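Local coordinates for protein anastral spindle 2, SAS 4 (Drosophila melanogaster, PDB 4BY2) that probably serves as a tubulin-binding adaptor in centriole assembly, represented here by the TCP domain of Sas-4 fused to the Ana2 proline-rich motif, at residues A[101-106]-A[114-119]; A[139-144]-A[153-158]. All coordinates share one frame; numbering follows the deposited sequence.

Contact 1: A[101-106]-A[114-119]; sequences NKDIKE and VKYYYA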
loop_
_atom_site.group_PDB
_atom_site.type_symbol
_atom_site.label_atom_id
_atom_site.label_comp_id
_atom_site.label_asym_id
_atom_site.label_seq_id
_atom_site.Cartn_x
_atom_site.Cartn_y
_atom_site.Cartn_z
ATOM N N ASN A 101 16.204 11.097 7.192
ATOM C CA ASN A 101 15.224 11.891 6.441
ATOM C C ASN A 101 13.800 11.872 7.056
ATOM O O ASN A 101 12.834 12.215 6.367
ATOM C CB ASN A 101 15.211 11.460 4.960
ATOM C CG ASN A 101 14.746 10.042 4.689
ATOM O OD1 ASN A 101 14.723 9.173 5.564
ATOM N ND2 ASN A 101 14.389 9.770 3.446
ATOM N N LYS A 102 13.688 11.482 8.354
ATOM C CA LYS A 102 12.465 11.390 9.175
ATOM C C LYS A 102 11.548 10.193 8.788
ATOM O O LYS A 102 10.455 10.051 9.347
ATOM C CB LYS A 102 11.690 12.729 9.208
ATOM C CG LYS A 102 10.985 13.027 10.528
ATOM C CD LYS A 102 9.787 13.959 10.329
ATOM C CE LYS A 102 8.994 14.191 11.597
ATOM N NZ LYS A 102 9.621 15.216 12.475
ATOM N N ASP A 103 12.014 9.311 7.875
ATOM C CA ASP A 103 11.285 8.108 7.446
ATOM C C ASP A 103 11.308 7.057 8.549
ATOM O O ASP A 103 12.311 6.933 9.255
ATOM C CB ASP A 103 11.896 7.510 6.162
ATOM C CG ASP A 103 11.450 8.123 4.846
ATOM O OD1 ASP A 103 10.765 9.174 4.873
ATOM O OD2 ASP A 103 11.797 7.561 3.787
ATOM N N ILE A 104 10.207 6.298 8.693
ATOM C CA ILE A 104 10.072 5.251 9.716
ATOM C C ILE A 104 9.785 3.892 9.063
ATOM O O ILE A 104 8.921 3.805 8.196
ATOM C CB ILE A 104 8.991 5.608 10.790
ATOM C CG1 ILE A 104 9.132 7.059 11.317
ATOM C CG2 ILE A 104 8.997 4.596 11.949
ATOM C CD1 ILE A 104 7.855 7.664 11.978
ATOM N N LYS A 105 10.489 2.836 9.506
ATOM C CA LYS A 105 10.284 1.465 9.039
ATOM C C LYS A 105 9.981 0.546 10.238
ATOM O O LYS A 105 10.894 0.187 10.986
ATOM C CB LYS A 105 11.489 0.966 8.221
ATOM C CG LYS A 105 11.252 -0.373 7.530
ATOM C CD LYS A 105 12.415 -0.750 6.629
ATOM C CE LYS A 105 12.392 -2.205 6.233
ATOM N NZ LYS A 105 12.837 -3.090 7.344
ATOM N N GLU A 106 8.692 0.192 10.426
ATOM C CA GLU A 106 8.213 -0.676 11.511
ATOM C C GLU A 106 8.127 -2.137 11.068
ATOM O O GLU A 106 7.470 -2.434 10.074
ATOM C CB GLU A 106 6.846 -0.200 12.035
ATOM C CG GLU A 106 6.917 1.001 12.967
ATOM C CD GLU A 106 5.591 1.610 13.392
ATOM O OE1 GLU A 106 4.543 0.935 13.260
ATOM O OE2 GLU A 106 5.604 2.764 13.879
ATOM N N VAL A 114 5.326 -5.185 7.686
ATOM C CA VAL A 114 6.401 -4.224 7.458
ATOM C C VAL A 114 5.693 -2.919 7.059
ATOM O O VAL A 114 5.072 -2.852 5.998
ATOM C CB VAL A 114 7.446 -4.697 6.402
ATOM C CG1 VAL A 114 8.569 -3.674 6.242
ATOM C CG2 VAL A 114 8.025 -6.065 6.759
ATOM N N LYS A 115 5.714 -1.924 7.951
ATOM C CA LYS A 115 5.095 -0.618 7.715
ATOM C C LYS A 115 6.182 0.408 7.411
ATOM O O LYS A 115 7.216 0.408 8.072
ATOM C CB LYS A 115 4.258 -0.167 8.925
ATOM C CG LYS A 115 2.955 -0.931 9.097
ATOM C CD LYS A 115 2.068 -0.298 10.159
ATOM C CE LYS A 115 0.724 -0.976 10.258
ATOM N NZ LYS A 115 -0.095 -0.417 11.367
ATOM N N TYR A 116 5.961 1.267 6.405
ATOM C CA TYR A 116 6.927 2.296 6.025
ATOM C C TYR A 116 6.261 3.653 5.884
ATOM O O TYR A 116 5.285 3.779 5.152
ATOM C CB TYR A 116 7.687 1.919 4.738
ATOM C CG TYR A 116 8.962 2.714 4.531
ATOM C CD1 TYR A 116 8.929 3.997 3.991
ATOM C CD2 TYR A 116 10.200 2.188 4.886
ATOM C CE1 TYR A 116 10.093 4.740 3.820
ATOM C CE2 TYR A 116 11.375 2.914 4.698
ATOM C CZ TYR A 116 11.317 4.190 4.163
ATOM O OH TYR A 116 12.466 4.923 3.977
ATOM N N TYR A 117 6.807 4.673 6.564
ATOM C CA TYR A 117 6.288 6.032 6.490
ATOM C C TYR A 117 7.229 6.930 5.691
ATOM O O TYR A 117 8.361 7.156 6.105
ATOM C CB TYR A 117 6.015 6.606 7.895
ATOM C CG TYR A 117 5.459 8.018 7.891
ATOM C CD1 TYR A 117 4.167 8.278 7.442
ATOM C CD2 TYR A 117 6.219 9.090 8.347
ATOM C CE1 TYR A 117 3.647 9.571 7.442
ATOM C CE2 TYR A 117 5.706 10.386 8.361
ATOM C CZ TYR A 117 4.422 10.624 7.897
ATOM O OH TYR A 117 3.907 11.897 7.906
ATOM N N TYR A 118 6.761 7.416 4.527
ATOM C CA TYR A 118 7.505 8.337 3.665
ATOM C C TYR A 118 7.162 9.722 4.208
ATOM O O TYR A 118 6.070 10.241 3.955
ATOM C CB TYR A 118 7.097 8.184 2.186
ATOM C CG TYR A 118 7.223 6.775 1.647
ATOM C CD1 TYR A 118 6.158 5.880 1.723
ATOM C CD2 TYR A 118 8.400 6.338 1.045
ATOM C CE1 TYR A 118 6.268 4.581 1.231
ATOM C CE2 TYR A 118 8.517 5.044 0.536
ATOM C CZ TYR A 118 7.449 4.165 0.640
ATOM O OH TYR A 118 7.547 2.886 0.149
ATOM N N ALA A 119 8.061 10.258 5.051
ATOM C CA ALA A 119 7.904 11.523 5.764
ATOM C C ALA A 119 7.656 12.736 4.886
ATOM O O ALA A 119 6.785 13.543 5.218
ATOM C CB ALA A 119 9.097 11.764 6.666
#

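Contact 2: A[139-144]-A[153-158]; sequences NGQTEH and IHFPNN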
loop_
_atom_site.group_PDB
_atom_site.type_symbol
_atom_site.label_atom_id
_atom_site.label_comp_id
_atom_site.label_asym_id
_atom_site.label_seq_id
_atom_site.Cartn_x
_atom_site.Cartn_y
_atom_site.Cartn_z
ATOM N N ASN A 139 -4.682 12.162 0.883
ATOM C CA ASN A 139 -6.031 12.506 0.414
ATOM C C ASN A 139 -7.076 11.411 0.659
ATOM O O ASN A 139 -8.246 11.593 0.321
ATOM C CB ASN A 139 -5.999 12.903 -1.070
ATOM C CG ASN A 139 -5.549 11.819 -2.029
ATOM O OD1 ASN A 139 -4.966 10.793 -1.652
ATOM N ND2 ASN A 139 -5.794 12.039 -3.310
ATOM N N GLY A 140 -6.645 10.296 1.237
ATOM C CA GLY A 140 -7.502 9.154 1.517
ATOM C C GLY A 140 -7.404 8.047 0.485
ATOM O O GLY A 140 -8.061 7.013 0.641
ATOM N N GLN A 141 -6.588 8.245 -0.581
ATOM C CA GLN A 141 -6.408 7.242 -1.627
ATOM C C GLN A 141 -5.589 6.052 -1.124
ATOM O O GLN A 141 -4.479 6.227 -0.619
ATOM C CB GLN A 141 -5.815 7.839 -2.914
ATOM C CG GLN A 141 -5.955 6.917 -4.125
ATOM C CD GLN A 141 -5.358 7.489 -5.382
ATOM O OE1 GLN A 141 -5.737 8.567 -5.853
ATOM N NE2 GLN A 141 -4.448 6.744 -5.990
ATOM N N THR A 142 -6.158 4.845 -1.257
ATOM C CA THR A 142 -5.546 3.599 -0.813
ATOM C C THR A 142 -5.361 2.633 -1.992
ATOM O O THR A 142 -6.311 2.372 -2.725
ATOM C CB THR A 142 -6.338 3.024 0.375
ATOM O OG1 THR A 142 -6.493 4.040 1.371
ATOM C CG2 THR A 142 -5.660 1.828 1.005
ATOM N N GLU A 143 -4.135 2.118 -2.176
ATOM C CA GLU A 143 -3.797 1.206 -3.275
ATOM C C GLU A 143 -3.427 -0.174 -2.737
ATOM O O GLU A 143 -2.517 -0.288 -1.916
ATOM C CB GLU A 143 -2.670 1.780 -4.153
ATOM C CG GLU A 143 -2.834 3.256 -4.493
ATOM C CD GLU A 143 -1.962 3.830 -5.595
ATOM O OE1 GLU A 143 -0.868 3.281 -5.860
ATOM O OE2 GLU A 143 -2.368 4.863 -6.173
ATOM N N HIS A 144 -4.150 -1.215 -3.187
ATOM C CA HIS A 144 -3.960 -2.603 -2.756
ATOM C C HIS A 144 -3.337 -3.417 -3.876
ATOM O O HIS A 144 -3.896 -3.466 -4.974
ATOM C CB HIS A 144 -5.300 -3.236 -2.328
ATOM C CG HIS A 144 -6.019 -2.494 -1.246
ATOM N ND1 HIS A 144 -6.140 -3.017 0.022
ATOM C CD2 HIS A 144 -6.650 -1.298 -1.288
ATOM C CE1 HIS A 144 -6.826 -2.124 0.716
ATOM N NE2 HIS A 144 -7.157 -1.073 -0.032
ATOM N N ILE A 153 -7.368 0.221 -6.587
ATOM C CA ILE A 153 -7.249 1.630 -6.189
ATOM C C ILE A 153 -8.570 2.119 -5.588
ATOM O O ILE A 153 -9.609 2.037 -6.239
ATOM C CB ILE A 153 -6.778 2.566 -7.351
ATOM C CG1 ILE A 153 -5.660 1.931 -8.240
ATOM C CG2 ILE A 153 -6.377 3.954 -6.833
ATOM C CD1 ILE A 153 -4.223 1.798 -7.649
ATOM N N HIS A 154 -8.516 2.641 -4.358
ATOM C CA HIS A 154 -9.653 3.203 -3.634
ATOM C C HIS A 154 -9.499 4.728 -3.648
ATOM O O HIS A 154 -8.732 5.279 -2.859
ATOM C CB HIS A 154 -9.703 2.658 -2.192
ATOM C CG HIS A 154 -10.131 1.227 -2.094
ATOM N ND1 HIS A 154 -11.338 0.875 -1.517
ATOM C CD2 HIS A 154 -9.498 0.102 -2.500
ATOM C CE1 HIS A 154 -11.401 -0.443 -1.592
ATOM N NE2 HIS A 154 -10.318 -0.953 -2.179
ATOM N N PHE A 155 -10.185 5.394 -4.587
ATOM C CA PHE A 155 -10.133 6.848 -4.774
ATOM C C PHE A 155 -10.834 7.633 -3.643
ATOM O O PHE A 155 -11.715 7.067 -2.987
ATOM C CB PHE A 155 -10.692 7.222 -6.161
ATOM C CG PHE A 155 -9.815 6.777 -7.308
ATOM C CD1 PHE A 155 -8.747 7.559 -7.734
ATOM C CD2 PHE A 155 -10.049 5.571 -7.958
ATOM C CE1 PHE A 155 -7.925 7.141 -8.785
ATOM C CE2 PHE A 155 -9.229 5.154 -9.011
ATOM C CZ PHE A 155 -8.174 5.942 -9.418
ATOM N N PRO A 156 -10.476 8.927 -3.395
ATOM C CA PRO A 156 -11.136 9.686 -2.308
ATOM C C PRO A 156 -12.647 9.906 -2.465
ATOM O O PRO A 156 -13.320 10.182 -1.471
ATOM C CB PRO A 156 -10.372 11.016 -2.284
ATOM C CG PRO A 156 -9.087 10.743 -2.989
ATOM C CD PRO A 156 -9.435 9.749 -4.046
ATOM N N ASN A 157 -13.180 9.770 -3.699
ATOM C CA ASN A 157 -14.608 9.916 -4.004
ATOM C C ASN A 157 -15.382 8.583 -3.849
ATOM O O ASN A 157 -16.474 8.427 -4.405
ATOM C CB ASN A 157 -14.811 10.548 -5.398
ATOM C CG ASN A 157 -14.168 9.823 -6.564
ATOM O OD1 ASN A 157 -13.718 8.676 -6.469
ATOM N ND2 ASN A 157 -14.125 10.485 -7.710
ATOM N N ASN A 158 -14.798 7.632 -3.082
ATOM C CA ASN A 158 -15.309 6.292 -2.755
ATOM C C ASN A 158 -15.443 5.347 -3.975
ATOM O O ASN A 158 -16.023 4.266 -3.841
ATOM C CB ASN A 158 -16.616 6.363 -1.953
ATOM C CG ASN A 158 -16.438 6.996 -0.597
ATOM O OD1 ASN A 158 -15.929 6.378 0.344
ATOM N ND2 ASN A 158 -16.839 8.253 -0.474
#

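Contact 1: A[101-106]-A[114-119]
D103, just ahead of the first strand of a hairpin in the Sas-4 part of the chain, meets Y116 of the second, and its carboxylate takes bonds on both oxygens, one from the other strand and one from the residue just after it. The Y116 hydroxyl gives its proton to D103 OD2 (OH to OD2 2.7 Å), reaching it on the anti side, with the ring and carboxylate planes 84° apart. OD1 receives the backbone N of A119 (2.9 Å between D103 OD1 and A119 N), a donor 35° out of the carboxylate plane. A weak bond from N101 ND2 also reaches OD2. D103 keeps CG anti to its own carbonyl carbon (chi1 -83°), which places the carboxylate between these donors. The Y116 oxygen in turn accepts from the backbone N of R15, in the fused Ana2 segment.

Beyond D103 the strands pair antiparallel. I104 and Y117 exchange two backbone bonds, the shorter being Y117 N to I104 O (2.8 Å); E106 and K115 exchange two more. K105 and Y116 form the non-hydrogen-bonded pair between them, with K105 CB 3.8 Å from Y116 CD2. On the opposite face from K105 and Y116, I104 CD1 comes to 4.2 Å from Y117 CD2, while the Y117 hydroxyl bonds to N122. A phenylalanine in place of Y116 would probably leave D103 OD2 without its phenol donor and R15 N without its acceptor. With both oxygens bonded to neutral donors, the buried carboxylate is probably stabilised as an anion, and it ties the loop ahead of one strand to the end of the other.

Contact 2: A[139-144]-A[153-158]
T142 and H154 exchange two backbone hydrogen bonds across antiparallel strands in the Sas-4 part of the chain: H154 N to T142 O is 2.8 Å, and T142 N to H154 O is 3.1 Å. The next pair, E143 with I153, is non-hydrogen-bonded. Ahead of the first strand, N139 OD1 accepts from the backbone N of Q141, closing an Asx turn; at G140, whose phi is 99°, a CB would press on the carbonyl oxygen of N139. Past the second strand, a type I turn runs from F155 to N158.

The P156 ring lies against the Asx turn of the other segment, its CB 3.4 Å from N139 O. With CG anti to the backbone N (chi1 -165°), the extended Q141 side chain runs beside F155 and crosses I153, bringing NE2 to 3.5 Å from I153 CG2 and OE1 near F155 CD1. NE2 also gives a weak bond to E143 OE2, an oxygen that accepts from S21 N in the fused Ana2 segment, while E143 OE1 forms a salt bridge with R145. I153 CD1 lies alongside the E143 chain, 3.7 Å from its CD. On the face of T142 and H154, the imidazoles of H144 and H154 meet obliquely, planes 54° apart, and H154 NE2 bonds to E152. This is an antiparallel beta hairpin with turns at its open end, where the chain enters and leaves, the repeating element of the extended beta sheet of the TCP domain.

Contact 1 comes first along the chain and closes before contact 2 opens. Each pairs the arms of one beta hairpin, strands 104-108 and 113-118 in the first, 142-145 and 151-154 in the second. Strands 123-128 and 133-136 lie between them in the up-and-down succession of antiparallel strands, so the contact centres are 20 Å apart and the nearest atoms about 10 Å, without touching. Both belong to the Sas-4 TCP domain. In this fusion P14 and R15 of the Ana2 segment lie by contact 1 and P20 and S21 by contact 2, consistent with that segment running along the row of strands.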